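Local atomic coordinates of hypothetical protein PAE2307 (Pyrobaculum aerophilum, PDB entry 1WVQ), a protein that probably acts as an adenosine-specific kinase, belonging to a family linked to stable histidine phosphorylation and carrying a phosphorylated histidine in this crystal. Residues Gly49-Glu54 and Arg59-Glu64; Thr19-Gly24 and Ile75-Lys80; Glu33-Ala38 and Pro107-Ile112. All coordinates share one frame; numbering follows the deposited sequence.

Contact 1 of 3, residues Gly49-Glu54 and Arg59-Glu64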
loop_
_atom_site.group_PDB
_atom_site.type_symbol
_atom_site.label_atom_id
_atom_site.label_comp_id
_atom_site.label_asym_id
_atom_site.label_seq_id
_atom_site.Cartn_x
_atom_site.Cartn_y
_atom_site.Cartn_z
ATOM N N GLY A 49 -0.643 -24.472 3.286
ATOM C CA GLY A 49 0.541 -24.993 3.931
ATOM C C GLY A 49 1.595 -23.946 3.629
ATOM O O GLY A 49 1.707 -23.500 2.490
ATOM N N ILE A 50 2.337 -23.516 4.643
ATOM C CA ILE A 50 3.387 -22.524 4.427
ATOM C C ILE A 50 4.662 -22.991 5.118
ATOM O O ILE A 50 4.632 -23.450 6.258
ATOM C CB ILE A 50 2.957 -21.095 4.934
ATOM C CG1 ILE A 50 4.094 -20.084 4.717
ATOM C CG2 ILE A 50 2.501 -21.157 6.378
ATOM C CD1 ILE A 50 5.104 -19.980 5.855
ATOM N N ALA A 51 5.775 -22.910 4.396
ATOM C CA ALA A 51 7.068 -23.310 4.938
ATOM C C ALA A 51 8.086 -22.218 4.631
ATOM O O ALA A 51 8.044 -21.602 3.566
ATOM C CB ALA A 51 7.504 -24.640 4.331
ATOM N N PHE A 52 8.995 -21.982 5.571
ATOM C CA PHE A 52 10.016 -20.945 5.436
ATOM C C PHE A 52 11.393 -21.474 5.822
ATOM O O PHE A 52 11.547 -22.113 6.860
ATOM C CB PHE A 52 9.643 -19.757 6.328
ATOM C CG PHE A 52 10.734 -18.729 6.482
ATOM C CD1 PHE A 52 11.133 -17.947 5.407
ATOM C CD2 PHE A 52 11.330 -18.518 7.720
ATOM C CE1 PHE A 52 12.110 -16.963 5.564
ATOM C CE2 PHE A 52 12.309 -17.538 7.892
ATOM C CZ PHE A 52 12.699 -16.757 6.815
ATOM N N CYS A 53 12.389 -21.198 4.986
ATOM C CA CYS A 53 13.752 -21.648 5.251
ATOM C C CYS A 53 14.539 -20.668 6.116
ATOM O O CYS A 53 15.080 -19.686 5.615
ATOM C CB CYS A 53 14.507 -21.863 3.936
ATOM S SG CYS A 53 13.905 -23.251 2.958
ATOM N N GLU A 54 14.588 -20.935 7.418
ATOM C CA GLU A 54 15.351 -20.104 8.340
ATOM C C GLU A 54 16.799 -20.279 7.881
ATOM O O GLU A 54 17.287 -21.402 7.790
ATOM C CB GLU A 54 15.155 -20.617 9.769
ATOM C CG GLU A 54 16.065 -19.985 10.799
ATOM C CD GLU A 54 15.825 -20.536 12.192
ATOM O OE1 GLU A 54 15.524 -21.741 12.316
ATOM O OE2 GLU A 54 15.955 -19.767 13.167
ATOM N N ARG A 59 18.488 -23.073 11.574
ATOM C CA ARG A 59 18.305 -23.325 10.142
ATOM C C ARG A 59 17.235 -24.370 9.854
ATOM O O ARG A 59 17.442 -25.293 9.064
ATOM C CB ARG A 59 19.632 -23.776 9.527
ATOM C CG ARG A 59 20.682 -22.686 9.495
ATOM C CD ARG A 59 22.084 -23.270 9.362
ATOM N NE ARG A 59 22.275 -24.047 8.140
ATOM C CZ ARG A 59 23.411 -24.661 7.830
ATOM N NH1 ARG A 59 24.440 -24.587 8.659
ATOM N NH2 ARG A 59 23.527 -25.325 6.688
ATOM N N LEU A 60 16.079 -24.211 10.479
ATOM C CA LEU A 60 15.000 -25.161 10.280
ATOM C C LEU A 60 13.927 -24.655 9.337
ATOM O O LEU A 60 13.688 -23.448 9.227
ATOM C CB LEU A 60 14.348 -25.502 11.620
ATOM C CG LEU A 60 15.263 -26.124 12.672
ATOM C CD1 LEU A 60 14.574 -26.090 14.020
ATOM C CD2 LEU A 60 15.634 -27.545 12.266
ATOM N N VAL A 61 13.295 -25.592 8.641
ATOM C CA VAL A 61 12.196 -25.242 7.761
ATOM C C VAL A 61 11.038 -25.046 8.733
ATOM O O VAL A 61 10.545 -26.008 9.332
ATOM C CB VAL A 61 11.857 -26.381 6.783
ATOM C CG1 VAL A 61 10.620 -26.012 5.972
ATOM C CG2 VAL A 61 13.038 -26.641 5.864
ATOM N N ARG A 62 10.638 -23.794 8.916
ATOM C CA ARG A 62 9.554 -23.446 9.824
ATOM C C ARG A 62 8.245 -23.560 9.057
ATOM O O ARG A 62 8.184 -23.219 7.876
ATOM C CB ARG A 62 9.754 -22.019 10.334
ATOM C CG ARG A 62 11.119 -21.773 10.948
ATOM C CD ARG A 62 11.286 -22.518 12.267
ATOM N NE ARG A 62 12.597 -22.276 12.868
ATOM C CZ ARG A 62 12.898 -22.535 14.136
ATOM N NH1 ARG A 62 11.979 -23.042 14.951
ATOM N NH2 ARG A 62 14.120 -22.284 14.585
ATOM N N HIS A 63 7.193 -24.033 9.714
ATOM C CA HIS A 63 5.934 -24.202 9.005
ATOM C C HIS A 63 4.667 -24.056 9.831
ATOM O O HIS A 63 4.682 -24.190 11.050
ATOM C CB HIS A 63 5.922 -25.574 8.324
ATOM C CG HIS A 63 6.086 -26.719 9.276
ATOM N ND1 HIS A 63 5.033 -27.521 9.668
ATOM C CD2 HIS A 63 7.185 -27.216 9.890
ATOM C CE1 HIS A 63 5.480 -28.462 10.483
ATOM N NE2 HIS A 63 6.783 -28.299 10.632
ATOM N N GLU A 64 3.577 -23.760 9.128
ATOM C CA GLU A 64 2.235 -23.616 9.698
ATOM C C GLU A 64 1.286 -24.100 8.602
ATOM O O GLU A 64 1.607 -23.998 7.417
ATOM C CB GLU A 64 1.912 -22.155 10.019
ATOM C CG GLU A 64 2.747 -21.512 11.124
ATOM C CD GLU A 64 2.519 -22.131 12.495
ATOM O OE1 GLU A 64 1.471 -22.778 12.699
ATOM O OE2 GLU A 64 3.388 -21.950 13.379
#

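Contact 2 of 3, residues Thr19-Gly24 and Ile75-Lys80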
loop_
_atom_site.group_PDB
_atom_site.type_symbol
_atom_site.label_atom_id
_atom_site.label_comp_id
_atom_site.label_asym_id
_atom_site.label_seq_id
_atom_site.Cartn_x
_atom_site.Cartn_y
_atom_site.Cartn_z
ATOM N N THR A 19 -4.714 -26.726 -6.740
ATOM C CA THR A 19 -3.833 -25.950 -5.879
ATOM C C THR A 19 -3.040 -24.942 -6.681
ATOM O O THR A 19 -2.935 -25.033 -7.906
ATOM C CB THR A 19 -2.807 -26.834 -5.120
ATOM O OG1 THR A 19 -1.803 -27.308 -6.028
ATOM C CG2 THR A 19 -3.499 -28.014 -4.474
ATOM N N ASN A 20 -2.503 -23.962 -5.966
ATOM C CA ASN A 20 -1.646 -22.948 -6.552
ATOM C C ASN A 20 -0.463 -22.868 -5.614
ATOM O O ASN A 20 -0.594 -23.131 -4.419
ATOM C CB ASN A 20 -2.325 -21.578 -6.606
ATOM C CG ASN A 20 -3.218 -21.409 -7.817
ATOM O OD1 ASN A 20 -4.373 -21.837 -7.822
ATOM N ND2 ASN A 20 -2.681 -20.784 -8.854
ATOM N N VAL A 21 0.693 -22.519 -6.157
ATOM C CA VAL A 21 1.888 -22.385 -5.342
ATOM C C VAL A 21 2.401 -20.957 -5.462
ATOM O O VAL A 21 2.277 -20.325 -6.515
ATOM C CB VAL A 21 2.993 -23.390 -5.789
ATOM C CG1 VAL A 21 3.566 -22.990 -7.152
ATOM C CG2 VAL A 21 4.095 -23.462 -4.736
ATOM N N ILE A 22 2.927 -20.443 -4.356
ATOM C CA ILE A 22 3.499 -19.106 -4.300
ATOM C C ILE A 22 4.866 -19.325 -3.663
ATOM O O ILE A 22 4.965 -19.902 -2.578
ATOM C CB ILE A 22 2.655 -18.150 -3.420
ATOM C CG1 ILE A 22 1.268 -17.959 -4.039
ATOM C CG2 ILE A 22 3.343 -16.791 -3.306
ATOM C CD1 ILE A 22 0.278 -17.232 -3.132
ATOM N N ILE A 23 5.915 -18.908 -4.362
ATOM C CA ILE A 23 7.280 -19.068 -3.873
ATOM C C ILE A 23 7.927 -17.693 -3.816
ATOM O O ILE A 23 7.796 -16.896 -4.748
ATOM C CB ILE A 23 8.108 -19.981 -4.813
ATOM C CG1 ILE A 23 7.375 -21.307 -5.022
ATOM C CG2 ILE A 23 9.500 -20.227 -4.222
ATOM C CD1 ILE A 23 8.031 -22.206 -6.049
ATOM N N GLY A 24 8.619 -17.414 -2.719
ATOM C CA GLY A 24 9.264 -16.122 -2.577
ATOM C C GLY A 24 10.462 -16.118 -1.652
ATOM O O GLY A 24 10.986 -17.168 -1.278
ATOM N N ILE A 75 6.731 -28.003 2.845
ATOM C CA ILE A 75 7.962 -28.417 3.502
ATOM C C ILE A 75 8.889 -29.127 2.520
ATOM O O ILE A 75 10.087 -28.831 2.454
ATOM C CB ILE A 75 7.678 -29.379 4.670
ATOM C CG1 ILE A 75 6.930 -28.644 5.785
ATOM C CG2 ILE A 75 8.992 -29.951 5.199
ATOM C CD1 ILE A 75 6.484 -29.550 6.929
ATOM N N ASP A 76 8.339 -30.067 1.759
ATOM C CA ASP A 76 9.162 -30.802 0.810
ATOM C C ASP A 76 9.816 -29.907 -0.233
ATOM O O ASP A 76 10.981 -30.104 -0.570
ATOM C CB ASP A 76 8.349 -31.907 0.126
ATOM C CG ASP A 76 7.957 -33.020 1.090
ATOM O OD1 ASP A 76 8.606 -33.132 2.153
ATOM O OD2 ASP A 76 7.010 -33.785 0.784
ATOM N N LEU A 77 9.090 -28.913 -0.735
ATOM C CA LEU A 77 9.683 -28.035 -1.729
ATOM C C LEU A 77 10.803 -27.200 -1.105
ATOM O O LEU A 77 11.815 -26.932 -1.754
ATOM C CB LEU A 77 8.626 -27.120 -2.360
ATOM C CG LEU A 77 9.139 -26.310 -3.562
ATOM C CD1 LEU A 77 9.665 -27.262 -4.634
ATOM C CD2 LEU A 77 8.021 -25.447 -4.128
ATOM N N CYS A 78 10.619 -26.783 0.147
ATOM C CA CYS A 78 11.650 -26.004 0.830
ATOM C C CYS A 78 12.915 -26.842 0.985
ATOM O O CYS A 78 14.025 -26.341 0.819
ATOM C CB CYS A 78 11.167 -25.544 2.212
ATOM S SG CYS A 78 10.213 -24.003 2.188
ATOM N N LYS A 79 12.744 -28.121 1.301
ATOM C CA LYS A 79 13.881 -29.022 1.464
ATOM C C LYS A 79 14.617 -29.244 0.148
ATOM O O LYS A 79 15.840 -29.375 0.135
ATOM C CB LYS A 79 13.413 -30.365 2.029
ATOM C CG LYS A 79 12.956 -30.286 3.477
ATOM C CD LYS A 79 12.238 -31.549 3.936
ATOM C CE LYS A 79 13.159 -32.751 4.005
ATOM N NZ LYS A 79 12.430 -33.965 4.482
ATOM N N LYS A 80 13.879 -29.286 -0.958
ATOM C CA LYS A 80 14.500 -29.490 -2.263
ATOM C C LYS A 80 15.213 -28.231 -2.759
ATOM O O LYS A 80 16.332 -28.304 -3.277
ATOM C CB LYS A 80 13.455 -29.929 -3.289
ATOM C CG LYS A 80 12.766 -31.237 -2.943
ATOM C CD LYS A 80 11.937 -31.743 -4.110
ATOM C CE LYS A 80 10.942 -32.808 -3.657
ATOM N NZ LYS A 80 11.587 -33.903 -2.881
#

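Contact 3 of 3, residues Glu33-Ala38 and Pro107-Ile112. With PO4 (phosphate ion), chain D.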
loop_
_atom_site.group_PDB
_atom_site.type_symbol
_atom_site.label_atom_id
_atom_site.label_comp_id
_atom_site.label_asym_id
_atom_site.label_seq_id
_atom_site.Cartn_x
_atom_site.Cartn_y
_atom_site.Cartn_z
ATOM N N GLU A 33 4.959 -16.810 10.853
ATOM C CA GLU A 33 3.714 -16.411 11.500
ATOM C C GLU A 33 2.999 -15.316 10.716
ATOM O O GLU A 33 1.773 -15.343 10.580
ATOM C CB GLU A 33 3.978 -15.948 12.934
ATOM C CG GLU A 33 4.485 -17.078 13.828
ATOM C CD GLU A 33 4.254 -16.834 15.311
ATOM O OE1 GLU A 33 3.381 -16.015 15.668
ATOM O OE2 GLU A 33 4.938 -17.493 16.118
ATOM N N ASP A 34 3.748 -14.360 10.184
ATOM C CA ASP A 34 3.116 -13.288 9.429
ATOM C C ASP A 34 2.455 -13.799 8.151
ATOM O O ASP A 34 1.389 -13.317 7.768
ATOM C CB ASP A 34 4.127 -12.181 9.111
ATOM C CG ASP A 34 4.536 -11.387 10.351
ATOM O OD1 ASP A 34 3.857 -11.494 11.399
ATOM O OD2 ASP A 34 5.531 -10.635 10.272
ATOM N N LEU A 35 3.072 -14.779 7.497
ATOM C CA LEU A 35 2.484 -15.341 6.288
ATOM C C LEU A 35 1.240 -16.155 6.651
ATOM O O LEU A 35 0.244 -16.129 5.934
ATOM C CB LEU A 35 3.508 -16.207 5.539
ATOM C CG LEU A 35 4.605 -15.433 4.793
ATOM C CD1 LEU A 35 5.559 -16.413 4.135
ATOM C CD2 LEU A 35 3.977 -14.520 3.741
ATOM N N TYR A 36 1.292 -16.871 7.769
ATOM C CA TYR A 36 0.137 -17.645 8.208
ATOM C C TYR A 36 -1.044 -16.689 8.382
ATOM O O TYR A 36 -2.154 -16.957 7.926
ATOM C CB TYR A 36 0.444 -18.350 9.541
ATOM C CG TYR A 36 -0.786 -18.878 10.257
ATOM C CD1 TYR A 36 -1.538 -18.057 11.095
ATOM C CD2 TYR A 36 -1.223 -20.184 10.056
ATOM C CE1 TYR A 36 -2.699 -18.521 11.710
ATOM C CE2 TYR A 36 -2.380 -20.659 10.666
ATOM C CZ TYR A 36 -3.113 -19.824 11.485
ATOM O OH TYR A 36 -4.275 -20.285 12.056
ATOM N N GLU A 37 -0.790 -15.563 9.038
ATOM C CA GLU A 37 -1.831 -14.576 9.289
ATOM C C GLU A 37 -2.366 -13.938 8.019
ATOM O O GLU A 37 -3.571 -13.741 7.875
ATOM C CB GLU A 37 -1.305 -13.510 10.252
ATOM C CG GLU A 37 -1.129 -14.042 11.669
ATOM C CD GLU A 37 -0.735 -12.973 12.661
ATOM O OE1 GLU A 37 -1.249 -11.845 12.555
ATOM O OE2 GLU A 37 0.077 -13.267 13.561
ATOM N N ALA A 38 -1.471 -13.624 7.091
ATOM C CA ALA A 38 -1.874 -13.014 5.832
ATOM C C ALA A 38 -2.850 -13.930 5.095
ATOM O O ALA A 38 -3.822 -13.470 4.495
ATOM C CB ALA A 38 -0.643 -12.752 4.969
ATOM N N PRO A 107 6.092 -7.078 6.086
ATOM C CA PRO A 107 7.423 -6.468 6.159
ATOM C C PRO A 107 8.628 -7.375 5.889
ATOM O O PRO A 107 9.619 -6.922 5.323
ATOM C CB PRO A 107 7.441 -5.859 7.557
ATOM C CG PRO A 107 6.005 -5.437 7.730
ATOM C CD PRO A 107 5.270 -6.672 7.240
ATOM N N GLU A 108 8.558 -8.641 6.288
ATOM C CA GLU A 108 9.674 -9.559 6.058
ATOM C C GLU A 108 9.841 -9.965 4.593
ATOM O O GLU A 108 10.947 -10.275 4.160
ATOM C CB GLU A 108 9.512 -10.847 6.876
ATOM C CG GLU A 108 9.727 -10.717 8.371
ATOM C CD GLU A 108 8.438 -10.471 9.117
ATOM O OE1 GLU A 108 7.362 -10.759 8.549
ATOM O OE2 GLU A 108 8.498 -10.007 10.271
ATOM N N VAL A 109 8.742 -9.967 3.843
ATOM C CA VAL A 109 8.762 -10.377 2.439
ATOM C C VAL A 109 9.424 -9.356 1.527
ATOM O O VAL A 109 9.064 -8.184 1.541
ATOM C CB VAL A 109 7.320 -10.656 1.926
ATOM C CG1 VAL A 109 7.335 -10.940 0.423
ATOM C CG2 VAL A 109 6.723 -11.840 2.673
ATOM N N VAL A 110 10.397 -9.809 0.737
ATOM C CA VAL A 110 11.091 -8.920 -0.188
ATOM C C VAL A 110 10.964 -9.334 -1.651
ATOM O O VAL A 110 11.133 -8.502 -2.542
ATOM C CB VAL A 110 12.596 -8.790 0.171
ATOM C CG1 VAL A 110 12.753 -7.908 1.408
ATOM C CG2 VAL A 110 13.202 -10.162 0.421
ATOM N N ARG A 111 10.662 -10.606 -1.905
ATOM C CA ARG A 111 10.522 -11.090 -3.276
ATOM C C ARG A 111 9.458 -12.172 -3.405
ATOM O O ARG A 111 9.227 -12.934 -2.479
ATOM C CB ARG A 111 11.844 -11.697 -3.777
ATOM C CG ARG A 111 13.095 -10.938 -3.378
ATOM C CD ARG A 111 14.354 -11.696 -3.777
ATOM N NE ARG A 111 14.605 -11.623 -5.215
ATOM C CZ ARG A 111 15.586 -12.273 -5.829
ATOM N NH1 ARG A 111 16.403 -13.048 -5.131
ATOM N NH2 ARG A 111 15.752 -12.144 -7.138
ATOM N N ILE A 112 8.810 -12.223 -4.563
ATOM C CA ILE A 112 7.836 -13.268 -4.860
ATOM C C ILE A 112 8.268 -13.747 -6.243
ATOM O O ILE A 112 8.117 -13.029 -7.224
ATOM C CB ILE A 112 6.386 -12.739 -4.910
ATOM C CG1 ILE A 112 5.969 -12.242 -3.521
ATOM C CG2 ILE A 112 5.451 -13.850 -5.385
ATOM C CD1 ILE A 112 4.543 -11.711 -3.456
HETATM P P PO4 D . 12.599 -10.073 -8.043
HETATM O O1 PO4 D . 11.324 -10.837 -7.948
HETATM O O2 PO4 D . 13.633 -10.908 -8.716
HETATM O O3 PO4 D . 12.372 -8.830 -8.833
HETATM O O4 PO4 D . 13.065 -9.718 -6.676
#

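Contact 1 of 3, residues Gly49-Glu54 and Arg59-Glu64
Glu54 and Arg62 face each other near the turn of an antiparallel beta hairpin, strands 47-53 and 60-65; the latter is outermost within this chain, but pairs in parallel with a strand of the second subunit, carrying the five-stranded sheet on. Glu54 gives up the most surface. Its CG stands anti to the backbone N (chi1 171°) and the chain runs on straight, so that OE1 is carried across to the partner strand. Arg62 bends back at chi2 and presents NE and NH2 to that one oxygen, both N-H groups pointing to it nearly in the guanidinium plane. NH2 lies 2.7 Å from OE1 of Glu54, on the syn side, somewhat out of the carboxylate plane; NE, 3.0 Å from the same OE1, comes from above the carboxylate. The carboxylate and guanidinium planes are turned 61° from each other. Leu60 CD1 lies 3.8 Å above the guanidinium plane of Arg62. NH1 of Arg62 goes on to a salt bridge with Glu147 of the second subunit.

Ile50 and Glu64 form a hydrogen-bonded pair, as do Phe52 and Arg62, alternating with the non-hydrogen-bonded pairs Ala51-His63 and Cys53-Val61. Ile50 lays CG2 3.2 Å from Glu64 O and 3.8 Å from Glu64 CB. Ala51 and Cys53 point to helix 68-81, Ile50 and Phe52 to helix 31-40, so the hairpin is covered on both faces.

Three N-H groups converge on Glu54 OE1, the third being the backbone N of Leu60, 3.1 Å away on the anti side, with an almost straight N-H...O angle of 175°.

Contact 2 of 3, residues Thr19-Gly24 and Ile75-Lys80
Leu77 reaches from helix 68-81 to the side chains of Ile23 and Val21 on strand 20-25, and every touch is between methyl groups. The closer one joins CD2 of Leu77 to CD1 of Ile23, 3.8 Å apart, with the two side chains crossing at about a right angle. The same CD2 then lies 4.4 Å from CG2 of Val21. One branch of one leucine thus serves both strand residues. It gets there because Leu77 swings CG away from its own backbone N (chi1 -172°), while Ile23 sends CG1 and CD1 out in an extended line (chi2 174°) to meet it. Val21 and Ile23 are two residues apart and so share a face of the strand; CG2 of Val21 rests 3.9 Å from CG1 of Ile23, making a continuous aliphatic surface.

Backbone hydrogen bonds serve each element separately: Lys79 N to Ile75 O at 3.0 Å within the helix, and strand 20-25 to its sheet neighbours 87-92 and 111-116.

Helix 68-81 packs between two sheets: Leu77 also touches Val88 of the five-stranded sheet and Ile11 and Val13 of the three-stranded one. On the reverse face of strand 20-25, Ile22 packs on helix 96-104.

Backbones stand well apart, with 9.5 Å between CA of Ile23 and CA of Cys78, and the meeting surface is small. Held by dispersion and burial of methyls alone, this contact contributes hydrophobic filling to the core between the sheets, and no directional bond between the two segments sets their mutual orientation.

Contact 3 of 3, residues Glu33-Ala38 and Pro107-Ile112
The carboxylates of Asp34 and Glu108 meet where helix 31-40 passes the loop before strand 111-116, the two side chains crossing at about a right angle. CB of Asp34 already points at the loop and lies 3.6 Å from Glu108 OE1. CG follows at 3.4 Å from that same OE1. At the tip, OD2 of Asp34 comes to 2.5 Å from Glu108 OE1 and 3.0 Å from Glu108 OE2, the carboxylate planes being 33° apart; OD1 turns to Lys166 of the second subunit in a salt bridge. Glu108 has its chain bent by the rotation about CB-CG (chi2 93°). Oxygens this close suggest that a proton is shared between the acids, and Lys30, salt-bridged to Asp34 OD2 and Glu108 OE2, would offset the charge that remains.

One residue further along each segment the chemistry becomes apolar: CD2 of Leu35 packs 4.0 Å from CG2 of Val109, and both side chains rest on Phe87 of the central sheet. The helix covers one face of that five-stranded sheet, and the loop leads into its border strand through a classic beta bulge, Val110 and Arg111 both opposite Gln25.

From the bulge itself, Arg111 holds a phosphate ion, probably from the crystallisation liquor, with its edge: NE to O4 and NH2 to O2, each 2.9 Å. Arg111 residues of the second and fourth subunits bind the same ion.

In the fold
All three contacts are buried and all reach the five-stranded sheet, but at different places. Contact 1 forms its outermost hairpin within this chain, strand on strand, and is the most extensive and most polar; sheet and charged ends continue into the second subunit. Contact 2 sits nearest the centre of the chain and is wholly aliphatic. Contact 3 lies on the face of the sheet away from helix 68-81, mixing acidic side chains with a small apolar patch. Ala51 and Cys53 of contact 1 touch Cys78 of segment 75-80, whereas Ile50 meets Leu35 of contact 3, so the hairpin separates the two helices. Strands 20-25 and 111-116 are sheet neighbours, joining contacts 2 and 3.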